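Local coordinates for protein myosin-2 (Saccharomyces cerevisiae, PDB 6IXO) that carries organelles and other cargo along polarized actin cables, its globular tail, the part described here, binding receptor proteins on the cargo, at residues Trp254-Glu268 with Thr280-Gln294. Residues are numbered along the deposited sequence; the frame is centred on the assembly and turned at random.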
loop_
_atom_site.group_PDB
_atom_site.type_symbol
_atom_site.label_atom_id
_atom_site.label_comp_id
_atom_site.label_asym_id
_atom_site.label_seq_id
_atom_site.Cartn_x
_atom_site.Cartn_y
_atom_site.Cartn_z
ATOM N N TRP A 254 8.541 33.627 6.794
ATOM C CA TRP A 254 7.497 33.854 5.818
ATOM C C TRP A 254 7.813 33.202 4.464
ATOM O O TRP A 254 6.954 32.499 3.864
ATOM C CB TRP A 254 7.268 35.367 5.645
ATOM C CG TRP A 254 6.188 35.645 4.641
ATOM C CD1 TRP A 254 4.843 35.811 4.900
ATOM C CD2 TRP A 254 6.349 35.782 3.219
ATOM N NE1 TRP A 254 4.162 36.026 3.713
ATOM C CE2 TRP A 254 5.054 36.001 2.668
ATOM C CE3 TRP A 254 7.447 35.724 2.355
ATOM C CZ2 TRP A 254 4.840 36.195 1.284
ATOM C CZ3 TRP A 254 7.227 35.905 0.975
ATOM C CH2 TRP A 254 5.933 36.129 0.458
ATOM N N LYS A 255 9.027 33.412 3.966
ATOM C CA LYS A 255 9.402 32.792 2.687
ATOM C C LYS A 255 9.310 31.280 2.708
ATOM O O LYS A 255 8.820 30.685 1.767
ATOM C CB LYS A 255 10.805 33.187 2.278
ATOM C CG LYS A 255 10.901 34.653 1.825
ATOM C CD LYS A 255 12.362 35.049 1.548
ATOM C CE LYS A 255 12.484 36.411 1.006
ATOM N NZ LYS A 255 13.872 36.658 0.493
ATOM N N ARG A 256 9.820 30.662 3.770
ATOM C CA ARG A 256 9.743 29.215 3.908
ATOM C C ARG A 256 8.273 28.808 3.981
ATOM O O ARG A 256 7.863 27.754 3.438
ATOM C CB ARG A 256 10.540 28.751 5.162
ATOM C CG ARG A 256 10.539 27.271 5.356
ATOM C CD ARG A 256 11.167 26.555 4.138
ATOM N NE ARG A 256 12.529 27.028 3.878
ATOM C CZ ARG A 256 13.328 26.545 2.922
ATOM N NH1 ARG A 256 12.907 25.565 2.097
ATOM N NH2 ARG A 256 14.557 27.036 2.794
ATOM N N GLY A 257 7.450 29.635 4.619
ATOM C CA GLY A 257 6.020 29.311 4.686
ATOM C C GLY A 257 5.357 29.313 3.307
ATOM O O GLY A 257 4.552 28.423 2.959
ATOM N N LEU A 258 5.696 30.302 2.497
ATOM C CA LEU A 258 5.138 30.376 1.139
ATOM C C LEU A 258 5.578 29.115 0.353
ATOM O O LEU A 258 4.778 28.456 -0.334
ATOM C CB LEU A 258 5.633 31.650 0.438
ATOM C CG LEU A 258 4.975 31.816 -0.936
ATOM C CD1 LEU A 258 3.483 32.053 -0.752
ATOM C CD2 LEU A 258 5.623 32.949 -1.746
ATOM N N GLN A 259 6.853 28.754 0.480
ATOM C CA GLN A 259 7.353 27.575 -0.243
ATOM C C GLN A 259 6.736 26.297 0.240
ATOM O O GLN A 259 6.408 25.412 -0.580
ATOM C CB GLN A 259 8.874 27.458 -0.162
ATOM C CG GLN A 259 9.499 28.577 -0.969
ATOM C CD GLN A 259 10.989 28.566 -0.927
ATOM O OE1 GLN A 259 11.621 27.994 -1.809
ATOM N NE2 GLN A 259 11.574 29.196 0.099
ATOM N N LEU A 260 6.587 26.167 1.550
ATOM C CA LEU A 260 5.888 25.014 2.105
ATOM C C LEU A 260 4.443 24.945 1.571
ATOM O O LEU A 260 3.931 23.850 1.232
ATOM C CB LEU A 260 5.900 25.044 3.638
ATOM C CG LEU A 260 5.189 23.907 4.393
ATOM C CD1 LEU A 260 5.906 22.524 4.105
ATOM C CD2 LEU A 260 5.198 24.161 5.932
ATOM N N ASN A 261 3.774 26.092 1.527
ATOM C CA ASN A 261 2.419 26.179 0.977
ATOM C C ASN A 261 2.419 25.593 -0.431
ATOM O O ASN A 261 1.590 24.734 -0.741
ATOM C CB ASN A 261 1.917 27.644 0.983
ATOM C CG ASN A 261 0.645 27.839 0.145
ATOM O OD1 ASN A 261 -0.182 26.969 0.060
ATOM N ND2 ASN A 261 0.524 28.982 -0.491
ATOM N N TYR A 262 3.363 26.019 -1.270
ATOM C CA TYR A 262 3.353 25.566 -2.674
ATOM C C TYR A 262 3.634 24.056 -2.736
ATOM O O TYR A 262 3.010 23.334 -3.521
ATOM C CB TYR A 262 4.388 26.315 -3.515
ATOM C CG TYR A 262 4.068 27.775 -3.761
ATOM C CD1 TYR A 262 2.823 28.297 -3.444
ATOM C CD2 TYR A 262 5.029 28.635 -4.305
ATOM C CE1 TYR A 262 2.533 29.664 -3.690
ATOM C CE2 TYR A 262 4.767 29.978 -4.529
ATOM C CZ TYR A 262 3.516 30.501 -4.228
ATOM O OH TYR A 262 3.246 31.846 -4.499
ATOM N N ASN A 263 4.570 23.579 -1.920
ATOM C CA ASN A 263 4.833 22.122 -1.908
ATOM C C ASN A 263 3.619 21.290 -1.506
ATOM O O ASN A 263 3.202 20.315 -2.201
ATOM C CB ASN A 263 5.998 21.838 -0.958
ATOM C CG ASN A 263 7.322 22.306 -1.508
ATOM O OD1 ASN A 263 7.417 22.658 -2.697
ATOM N ND2 ASN A 263 8.389 22.299 -0.648
ATOM N N VAL A 264 3.031 21.647 -0.379
ATOM C CA VAL A 264 1.883 20.933 0.161
ATOM C C VAL A 264 0.619 21.047 -0.698
ATOM O O VAL A 264 -0.142 20.067 -0.879
ATOM C CB VAL A 264 1.571 21.444 1.597
ATOM C CG1 VAL A 264 0.426 20.691 2.216
ATOM C CG2 VAL A 264 2.802 21.243 2.456
ATOM N N THR A 265 0.362 22.242 -1.229
ATOM C CA THR A 265 -0.824 22.422 -2.047
ATOM C C THR A 265 -0.739 21.499 -3.255
ATOM O O THR A 265 -1.754 20.938 -3.695
ATOM C CB THR A 265 -0.964 23.900 -2.512
ATOM O OG1 THR A 265 -1.047 24.710 -1.336
ATOM C CG2 THR A 265 -2.224 24.109 -3.365
ATOM N N ARG A 266 0.444 21.321 -3.820
ATOM C CA ARG A 266 0.528 20.471 -5.014
ATOM C C ARG A 266 0.098 19.040 -4.668
ATOM O O ARG A 266 -0.558 18.374 -5.451
ATOM C CB ARG A 266 1.937 20.479 -5.599
ATOM C CG ARG A 266 2.311 21.819 -6.292
ATOM C CD ARG A 266 3.823 21.910 -6.536
ATOM N NE ARG A 266 4.321 20.904 -7.484
ATOM C CZ ARG A 266 5.608 20.753 -7.790
ATOM N NH1 ARG A 266 6.522 21.546 -7.237
ATOM N NH2 ARG A 266 5.983 19.823 -8.653
ATOM N N LEU A 267 0.462 18.586 -3.488
ATOM C CA LEU A 267 0.116 17.219 -3.081
ATOM C C LEU A 267 -1.374 17.155 -2.801
ATOM O O LEU A 267 -2.067 16.222 -3.204
ATOM C CB LEU A 267 0.939 16.794 -1.855
ATOM C CG LEU A 267 0.856 15.313 -1.467
ATOM C CD1 LEU A 267 1.173 14.366 -2.663
ATOM C CD2 LEU A 267 1.838 15.072 -0.319
ATOM N N GLU A 268 -1.902 18.176 -2.157
ATOM C CA GLU A 268 -3.346 18.250 -1.928
ATOM C C GLU A 268 -4.173 18.306 -3.223
ATOM O O GLU A 268 -5.260 17.704 -3.315
ATOM C CB GLU A 268 -3.633 19.466 -1.026
ATOM C CG GLU A 268 -5.062 19.674 -0.596
ATOM C CD GLU A 268 -5.211 21.019 0.175
ATOM O OE1 GLU A 268 -4.412 21.942 -0.091
ATOM O OE2 GLU A 268 -6.094 21.144 1.047
ATOM N N THR A 280 -6.966 16.571 2.099
ATOM C CA THR A 280 -6.798 17.789 2.887
ATOM C C THR A 280 -6.707 17.440 4.377
ATOM O O THR A 280 -5.817 17.919 5.084
ATOM C CB THR A 280 -7.938 18.754 2.608
ATOM O OG1 THR A 280 -7.837 19.170 1.245
ATOM C CG2 THR A 280 -7.860 19.972 3.504
ATOM N N GLU A 281 -7.572 16.538 4.840
ATOM C CA GLU A 281 -7.556 16.134 6.252
ATOM C C GLU A 281 -6.244 15.420 6.668
ATOM O O GLU A 281 -5.688 15.702 7.740
ATOM C CB GLU A 281 -8.762 15.245 6.560
ATOM C CG GLU A 281 -8.670 14.555 7.904
ATOM C CD GLU A 281 -9.925 13.775 8.244
ATOM O OE1 GLU A 281 -10.622 13.326 7.304
ATOM O OE2 GLU A 281 -10.212 13.620 9.453
ATOM N N CYS A 282 -5.734 14.534 5.814
ATOM C CA CYS A 282 -4.456 13.881 6.073
ATOM C C CYS A 282 -3.257 14.851 6.177
ATOM O O CYS A 282 -2.230 14.470 6.737
ATOM C CB CYS A 282 -4.128 12.880 4.982
ATOM S SG CYS A 282 -5.376 11.572 4.805
ATOM N N LEU A 283 -3.351 16.053 5.603
ATOM C CA LEU A 283 -2.144 16.908 5.523
ATOM C C LEU A 283 -2.289 18.127 6.404
ATOM O O LEU A 283 -1.557 19.125 6.256
ATOM C CB LEU A 283 -1.869 17.349 4.068
ATOM C CG LEU A 283 -1.609 16.222 3.053
ATOM C CD1 LEU A 283 -1.768 16.727 1.611
ATOM C CD2 LEU A 283 -0.223 15.663 3.297
ATOM N N GLN A 284 -3.241 18.057 7.311
ATOM C CA GLN A 284 -3.619 19.269 8.023
ATOM C C GLN A 284 -2.480 19.869 8.844
ATOM O O GLN A 284 -2.449 21.073 9.049
ATOM C CB GLN A 284 -4.820 19.005 8.937
ATOM C CG GLN A 284 -6.195 19.304 8.316
ATOM C CD GLN A 284 -6.249 20.584 7.474
ATOM O OE1 GLN A 284 -6.245 21.701 8.002
ATOM N NE2 GLN A 284 -6.311 20.419 6.158
ATOM N N HIS A 285 -1.558 19.064 9.356
ATOM C CA HIS A 285 -0.527 19.685 10.183
ATOM C C HIS A 285 0.408 20.486 9.344
ATOM O O HIS A 285 0.878 21.536 9.791
ATOM C CB HIS A 285 0.265 18.641 10.989
ATOM C CG HIS A 285 -0.598 17.841 11.914
ATOM N ND1 HIS A 285 -1.083 16.584 11.590
ATOM C CD2 HIS A 285 -1.107 18.137 13.135
ATOM C CE1 HIS A 285 -1.827 16.128 12.580
ATOM N NE2 HIS A 285 -1.857 17.046 13.535
ATOM N N LEU A 286 0.744 19.966 8.169
ATOM C CA LEU A 286 1.578 20.734 7.213
ATOM C C LEU A 286 0.827 21.954 6.682
ATOM O O LEU A 286 1.365 23.087 6.598
ATOM C CB LEU A 286 1.995 19.852 6.029
ATOM C CG LEU A 286 2.965 18.750 6.419
ATOM C CD1 LEU A 286 3.225 17.887 5.196
ATOM C CD2 LEU A 286 4.286 19.441 6.902
ATOM N N ILE A 287 -0.433 21.749 6.326
ATOM C CA ILE A 287 -1.202 22.894 5.785
ATOM C C ILE A 287 -1.281 24.015 6.862
ATOM O O ILE A 287 -1.062 25.222 6.597
ATOM C CB ILE A 287 -2.614 22.440 5.342
ATOM C CG1 ILE A 287 -2.499 21.558 4.086
ATOM C CG2 ILE A 287 -3.605 23.664 5.165
ATOM C CD1 ILE A 287 -3.827 20.791 3.718
ATOM N N GLN A 288 -1.602 23.622 8.084
ATOM C CA GLN A 288 -1.794 24.635 9.129
ATOM C C GLN A 288 -0.452 25.277 9.515
ATOM O O GLN A 288 -0.400 26.431 9.906
ATOM C CB GLN A 288 -2.478 24.004 10.339
ATOM C CG GLN A 288 -3.989 23.780 10.118
ATOM C CD GLN A 288 -4.624 22.936 11.218
ATOM O OE1 GLN A 288 -4.200 22.993 12.373
ATOM N NE2 GLN A 288 -5.642 22.129 10.855
ATOM N N THR A 289 0.634 24.517 9.427
ATOM C CA THR A 289 1.951 25.120 9.679
ATOM C C THR A 289 2.285 26.189 8.644
ATOM O O THR A 289 2.742 27.315 8.991
ATOM C CB THR A 289 3.030 24.042 9.702
ATOM O OG1 THR A 289 2.757 23.206 10.820
ATOM C CG2 THR A 289 4.468 24.639 9.853
ATOM N N ALA A 290 2.062 25.855 7.376
ATOM C CA ALA A 290 2.245 26.833 6.292
ATOM C C ALA A 290 1.437 28.082 6.553
ATOM O O ALA A 290 1.920 29.223 6.345
ATOM C CB ALA A 290 1.859 26.200 4.937
ATOM N N LYS A 291 0.192 27.918 7.010
ATOM C CA LYS A 291 -0.636 29.123 7.296
ATOM C C LYS A 291 -0.011 29.931 8.430
ATOM O O LYS A 291 0.108 31.153 8.369
ATOM C CB LYS A 291 -2.064 28.746 7.668
ATOM C CG LYS A 291 -2.909 28.325 6.449
ATOM C CD LYS A 291 -4.244 27.679 6.832
ATOM C CE LYS A 291 -5.176 27.484 5.624
ATOM N NZ LYS A 291 -4.512 26.857 4.440
ATOM N N LEU A 292 0.411 29.225 9.471
ATOM C CA LEU A 292 0.956 29.884 10.648
ATOM C C LEU A 292 2.151 30.739 10.229
ATOM O O LEU A 292 2.367 31.855 10.733
ATOM C CB LEU A 292 1.362 28.840 11.709
ATOM C CG LEU A 292 2.002 29.372 13.014
ATOM C CD1 LEU A 292 1.806 28.388 14.149
ATOM C CD2 LEU A 292 3.510 29.596 12.846
ATOM N N LEU A 293 2.939 30.204 9.308
ATOM C CA LEU A 293 4.161 30.860 8.885
ATOM C C LEU A 293 3.864 32.088 8.018
ATOM O O LEU A 293 4.746 32.914 7.803
ATOM C CB LEU A 293 5.044 29.884 8.138
ATOM C CG LEU A 293 5.634 28.739 8.980
ATOM C CD1 LEU A 293 6.590 27.894 8.102
ATOM C CD2 LEU A 293 6.411 29.315 10.181
ATOM N N GLN A 294 2.623 32.218 7.569
ATOM C CA GLN A 294 2.285 33.297 6.645
ATOM C C GLN A 294 1.400 34.376 7.208
ATOM O O GLN A 294 1.486 35.551 6.775
ATOM C CB GLN A 294 1.602 32.703 5.398
ATOM C CG GLN A 294 2.561 31.899 4.522
ATOM C CD GLN A 294 1.872 31.294 3.333
ATOM O OE1 GLN A 294 1.385 30.168 3.390
ATOM N NE2 GLN A 294 1.802 32.050 2.247
#
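Gly257 and Ala290 lie at the closest pairing of the two backbones, their CA atoms only 4.8 Å apart. Helices 254-268 and 284-294 run at 148° to each other with axes 7.9 Å apart at their closest, consistent with the general principle that small residues let two helices draw near. Because Gly257 has no side chain, Leu293 packs CB and CD1 directly on its CA, the CB at 3.6 Å. The methyl of Ala290 sits over the backbone of Asn261.

Away from this tight point, branched and largely apolar side chains carry the middle of the contact. Leu260 lays CD2 along the backbone of Ala290 and against CG2 of Thr289. Val264 divides its two methyls: CG1, anti to the backbone N (chi1 -178°), meets Ile287 CG1 at 3.6 Å, while CG2 reaches Leu286 CB. A turn further on, Leu267 CD2 touches Leu283 CD2.

Polar contacts gather at the two ends. Glu268 stretches its extended chain across to Thr280, whose OG1 donates to the anti lone pair of Glu268 OE2 at 2.6 Å; Ile287 CD1 rests against the same carboxylate, the two side chains crossing at about a right angle. Thr280 also ties its own segment together, since its O accepts Leu283 N and Gln284 NE2 from opposite faces of the carbonyl plane. At the other end the Trp254 CA makes a CH...O contact with Leu293 O at 3.5 Å, and Gln294 O lies at the edge of the indole, near its plane, 3.9 Å from CD1.

Leu267 meets helix 202-218, and Leu286 and Thr289 meet helix 223-247, placing the pair against these neighbours. The arrangement is an antiparallel helical hairpin, its connection including the short, weakly bonded helical turn around Thr280, within the DIL region of the all-helical class V myosin cargo-binding tail.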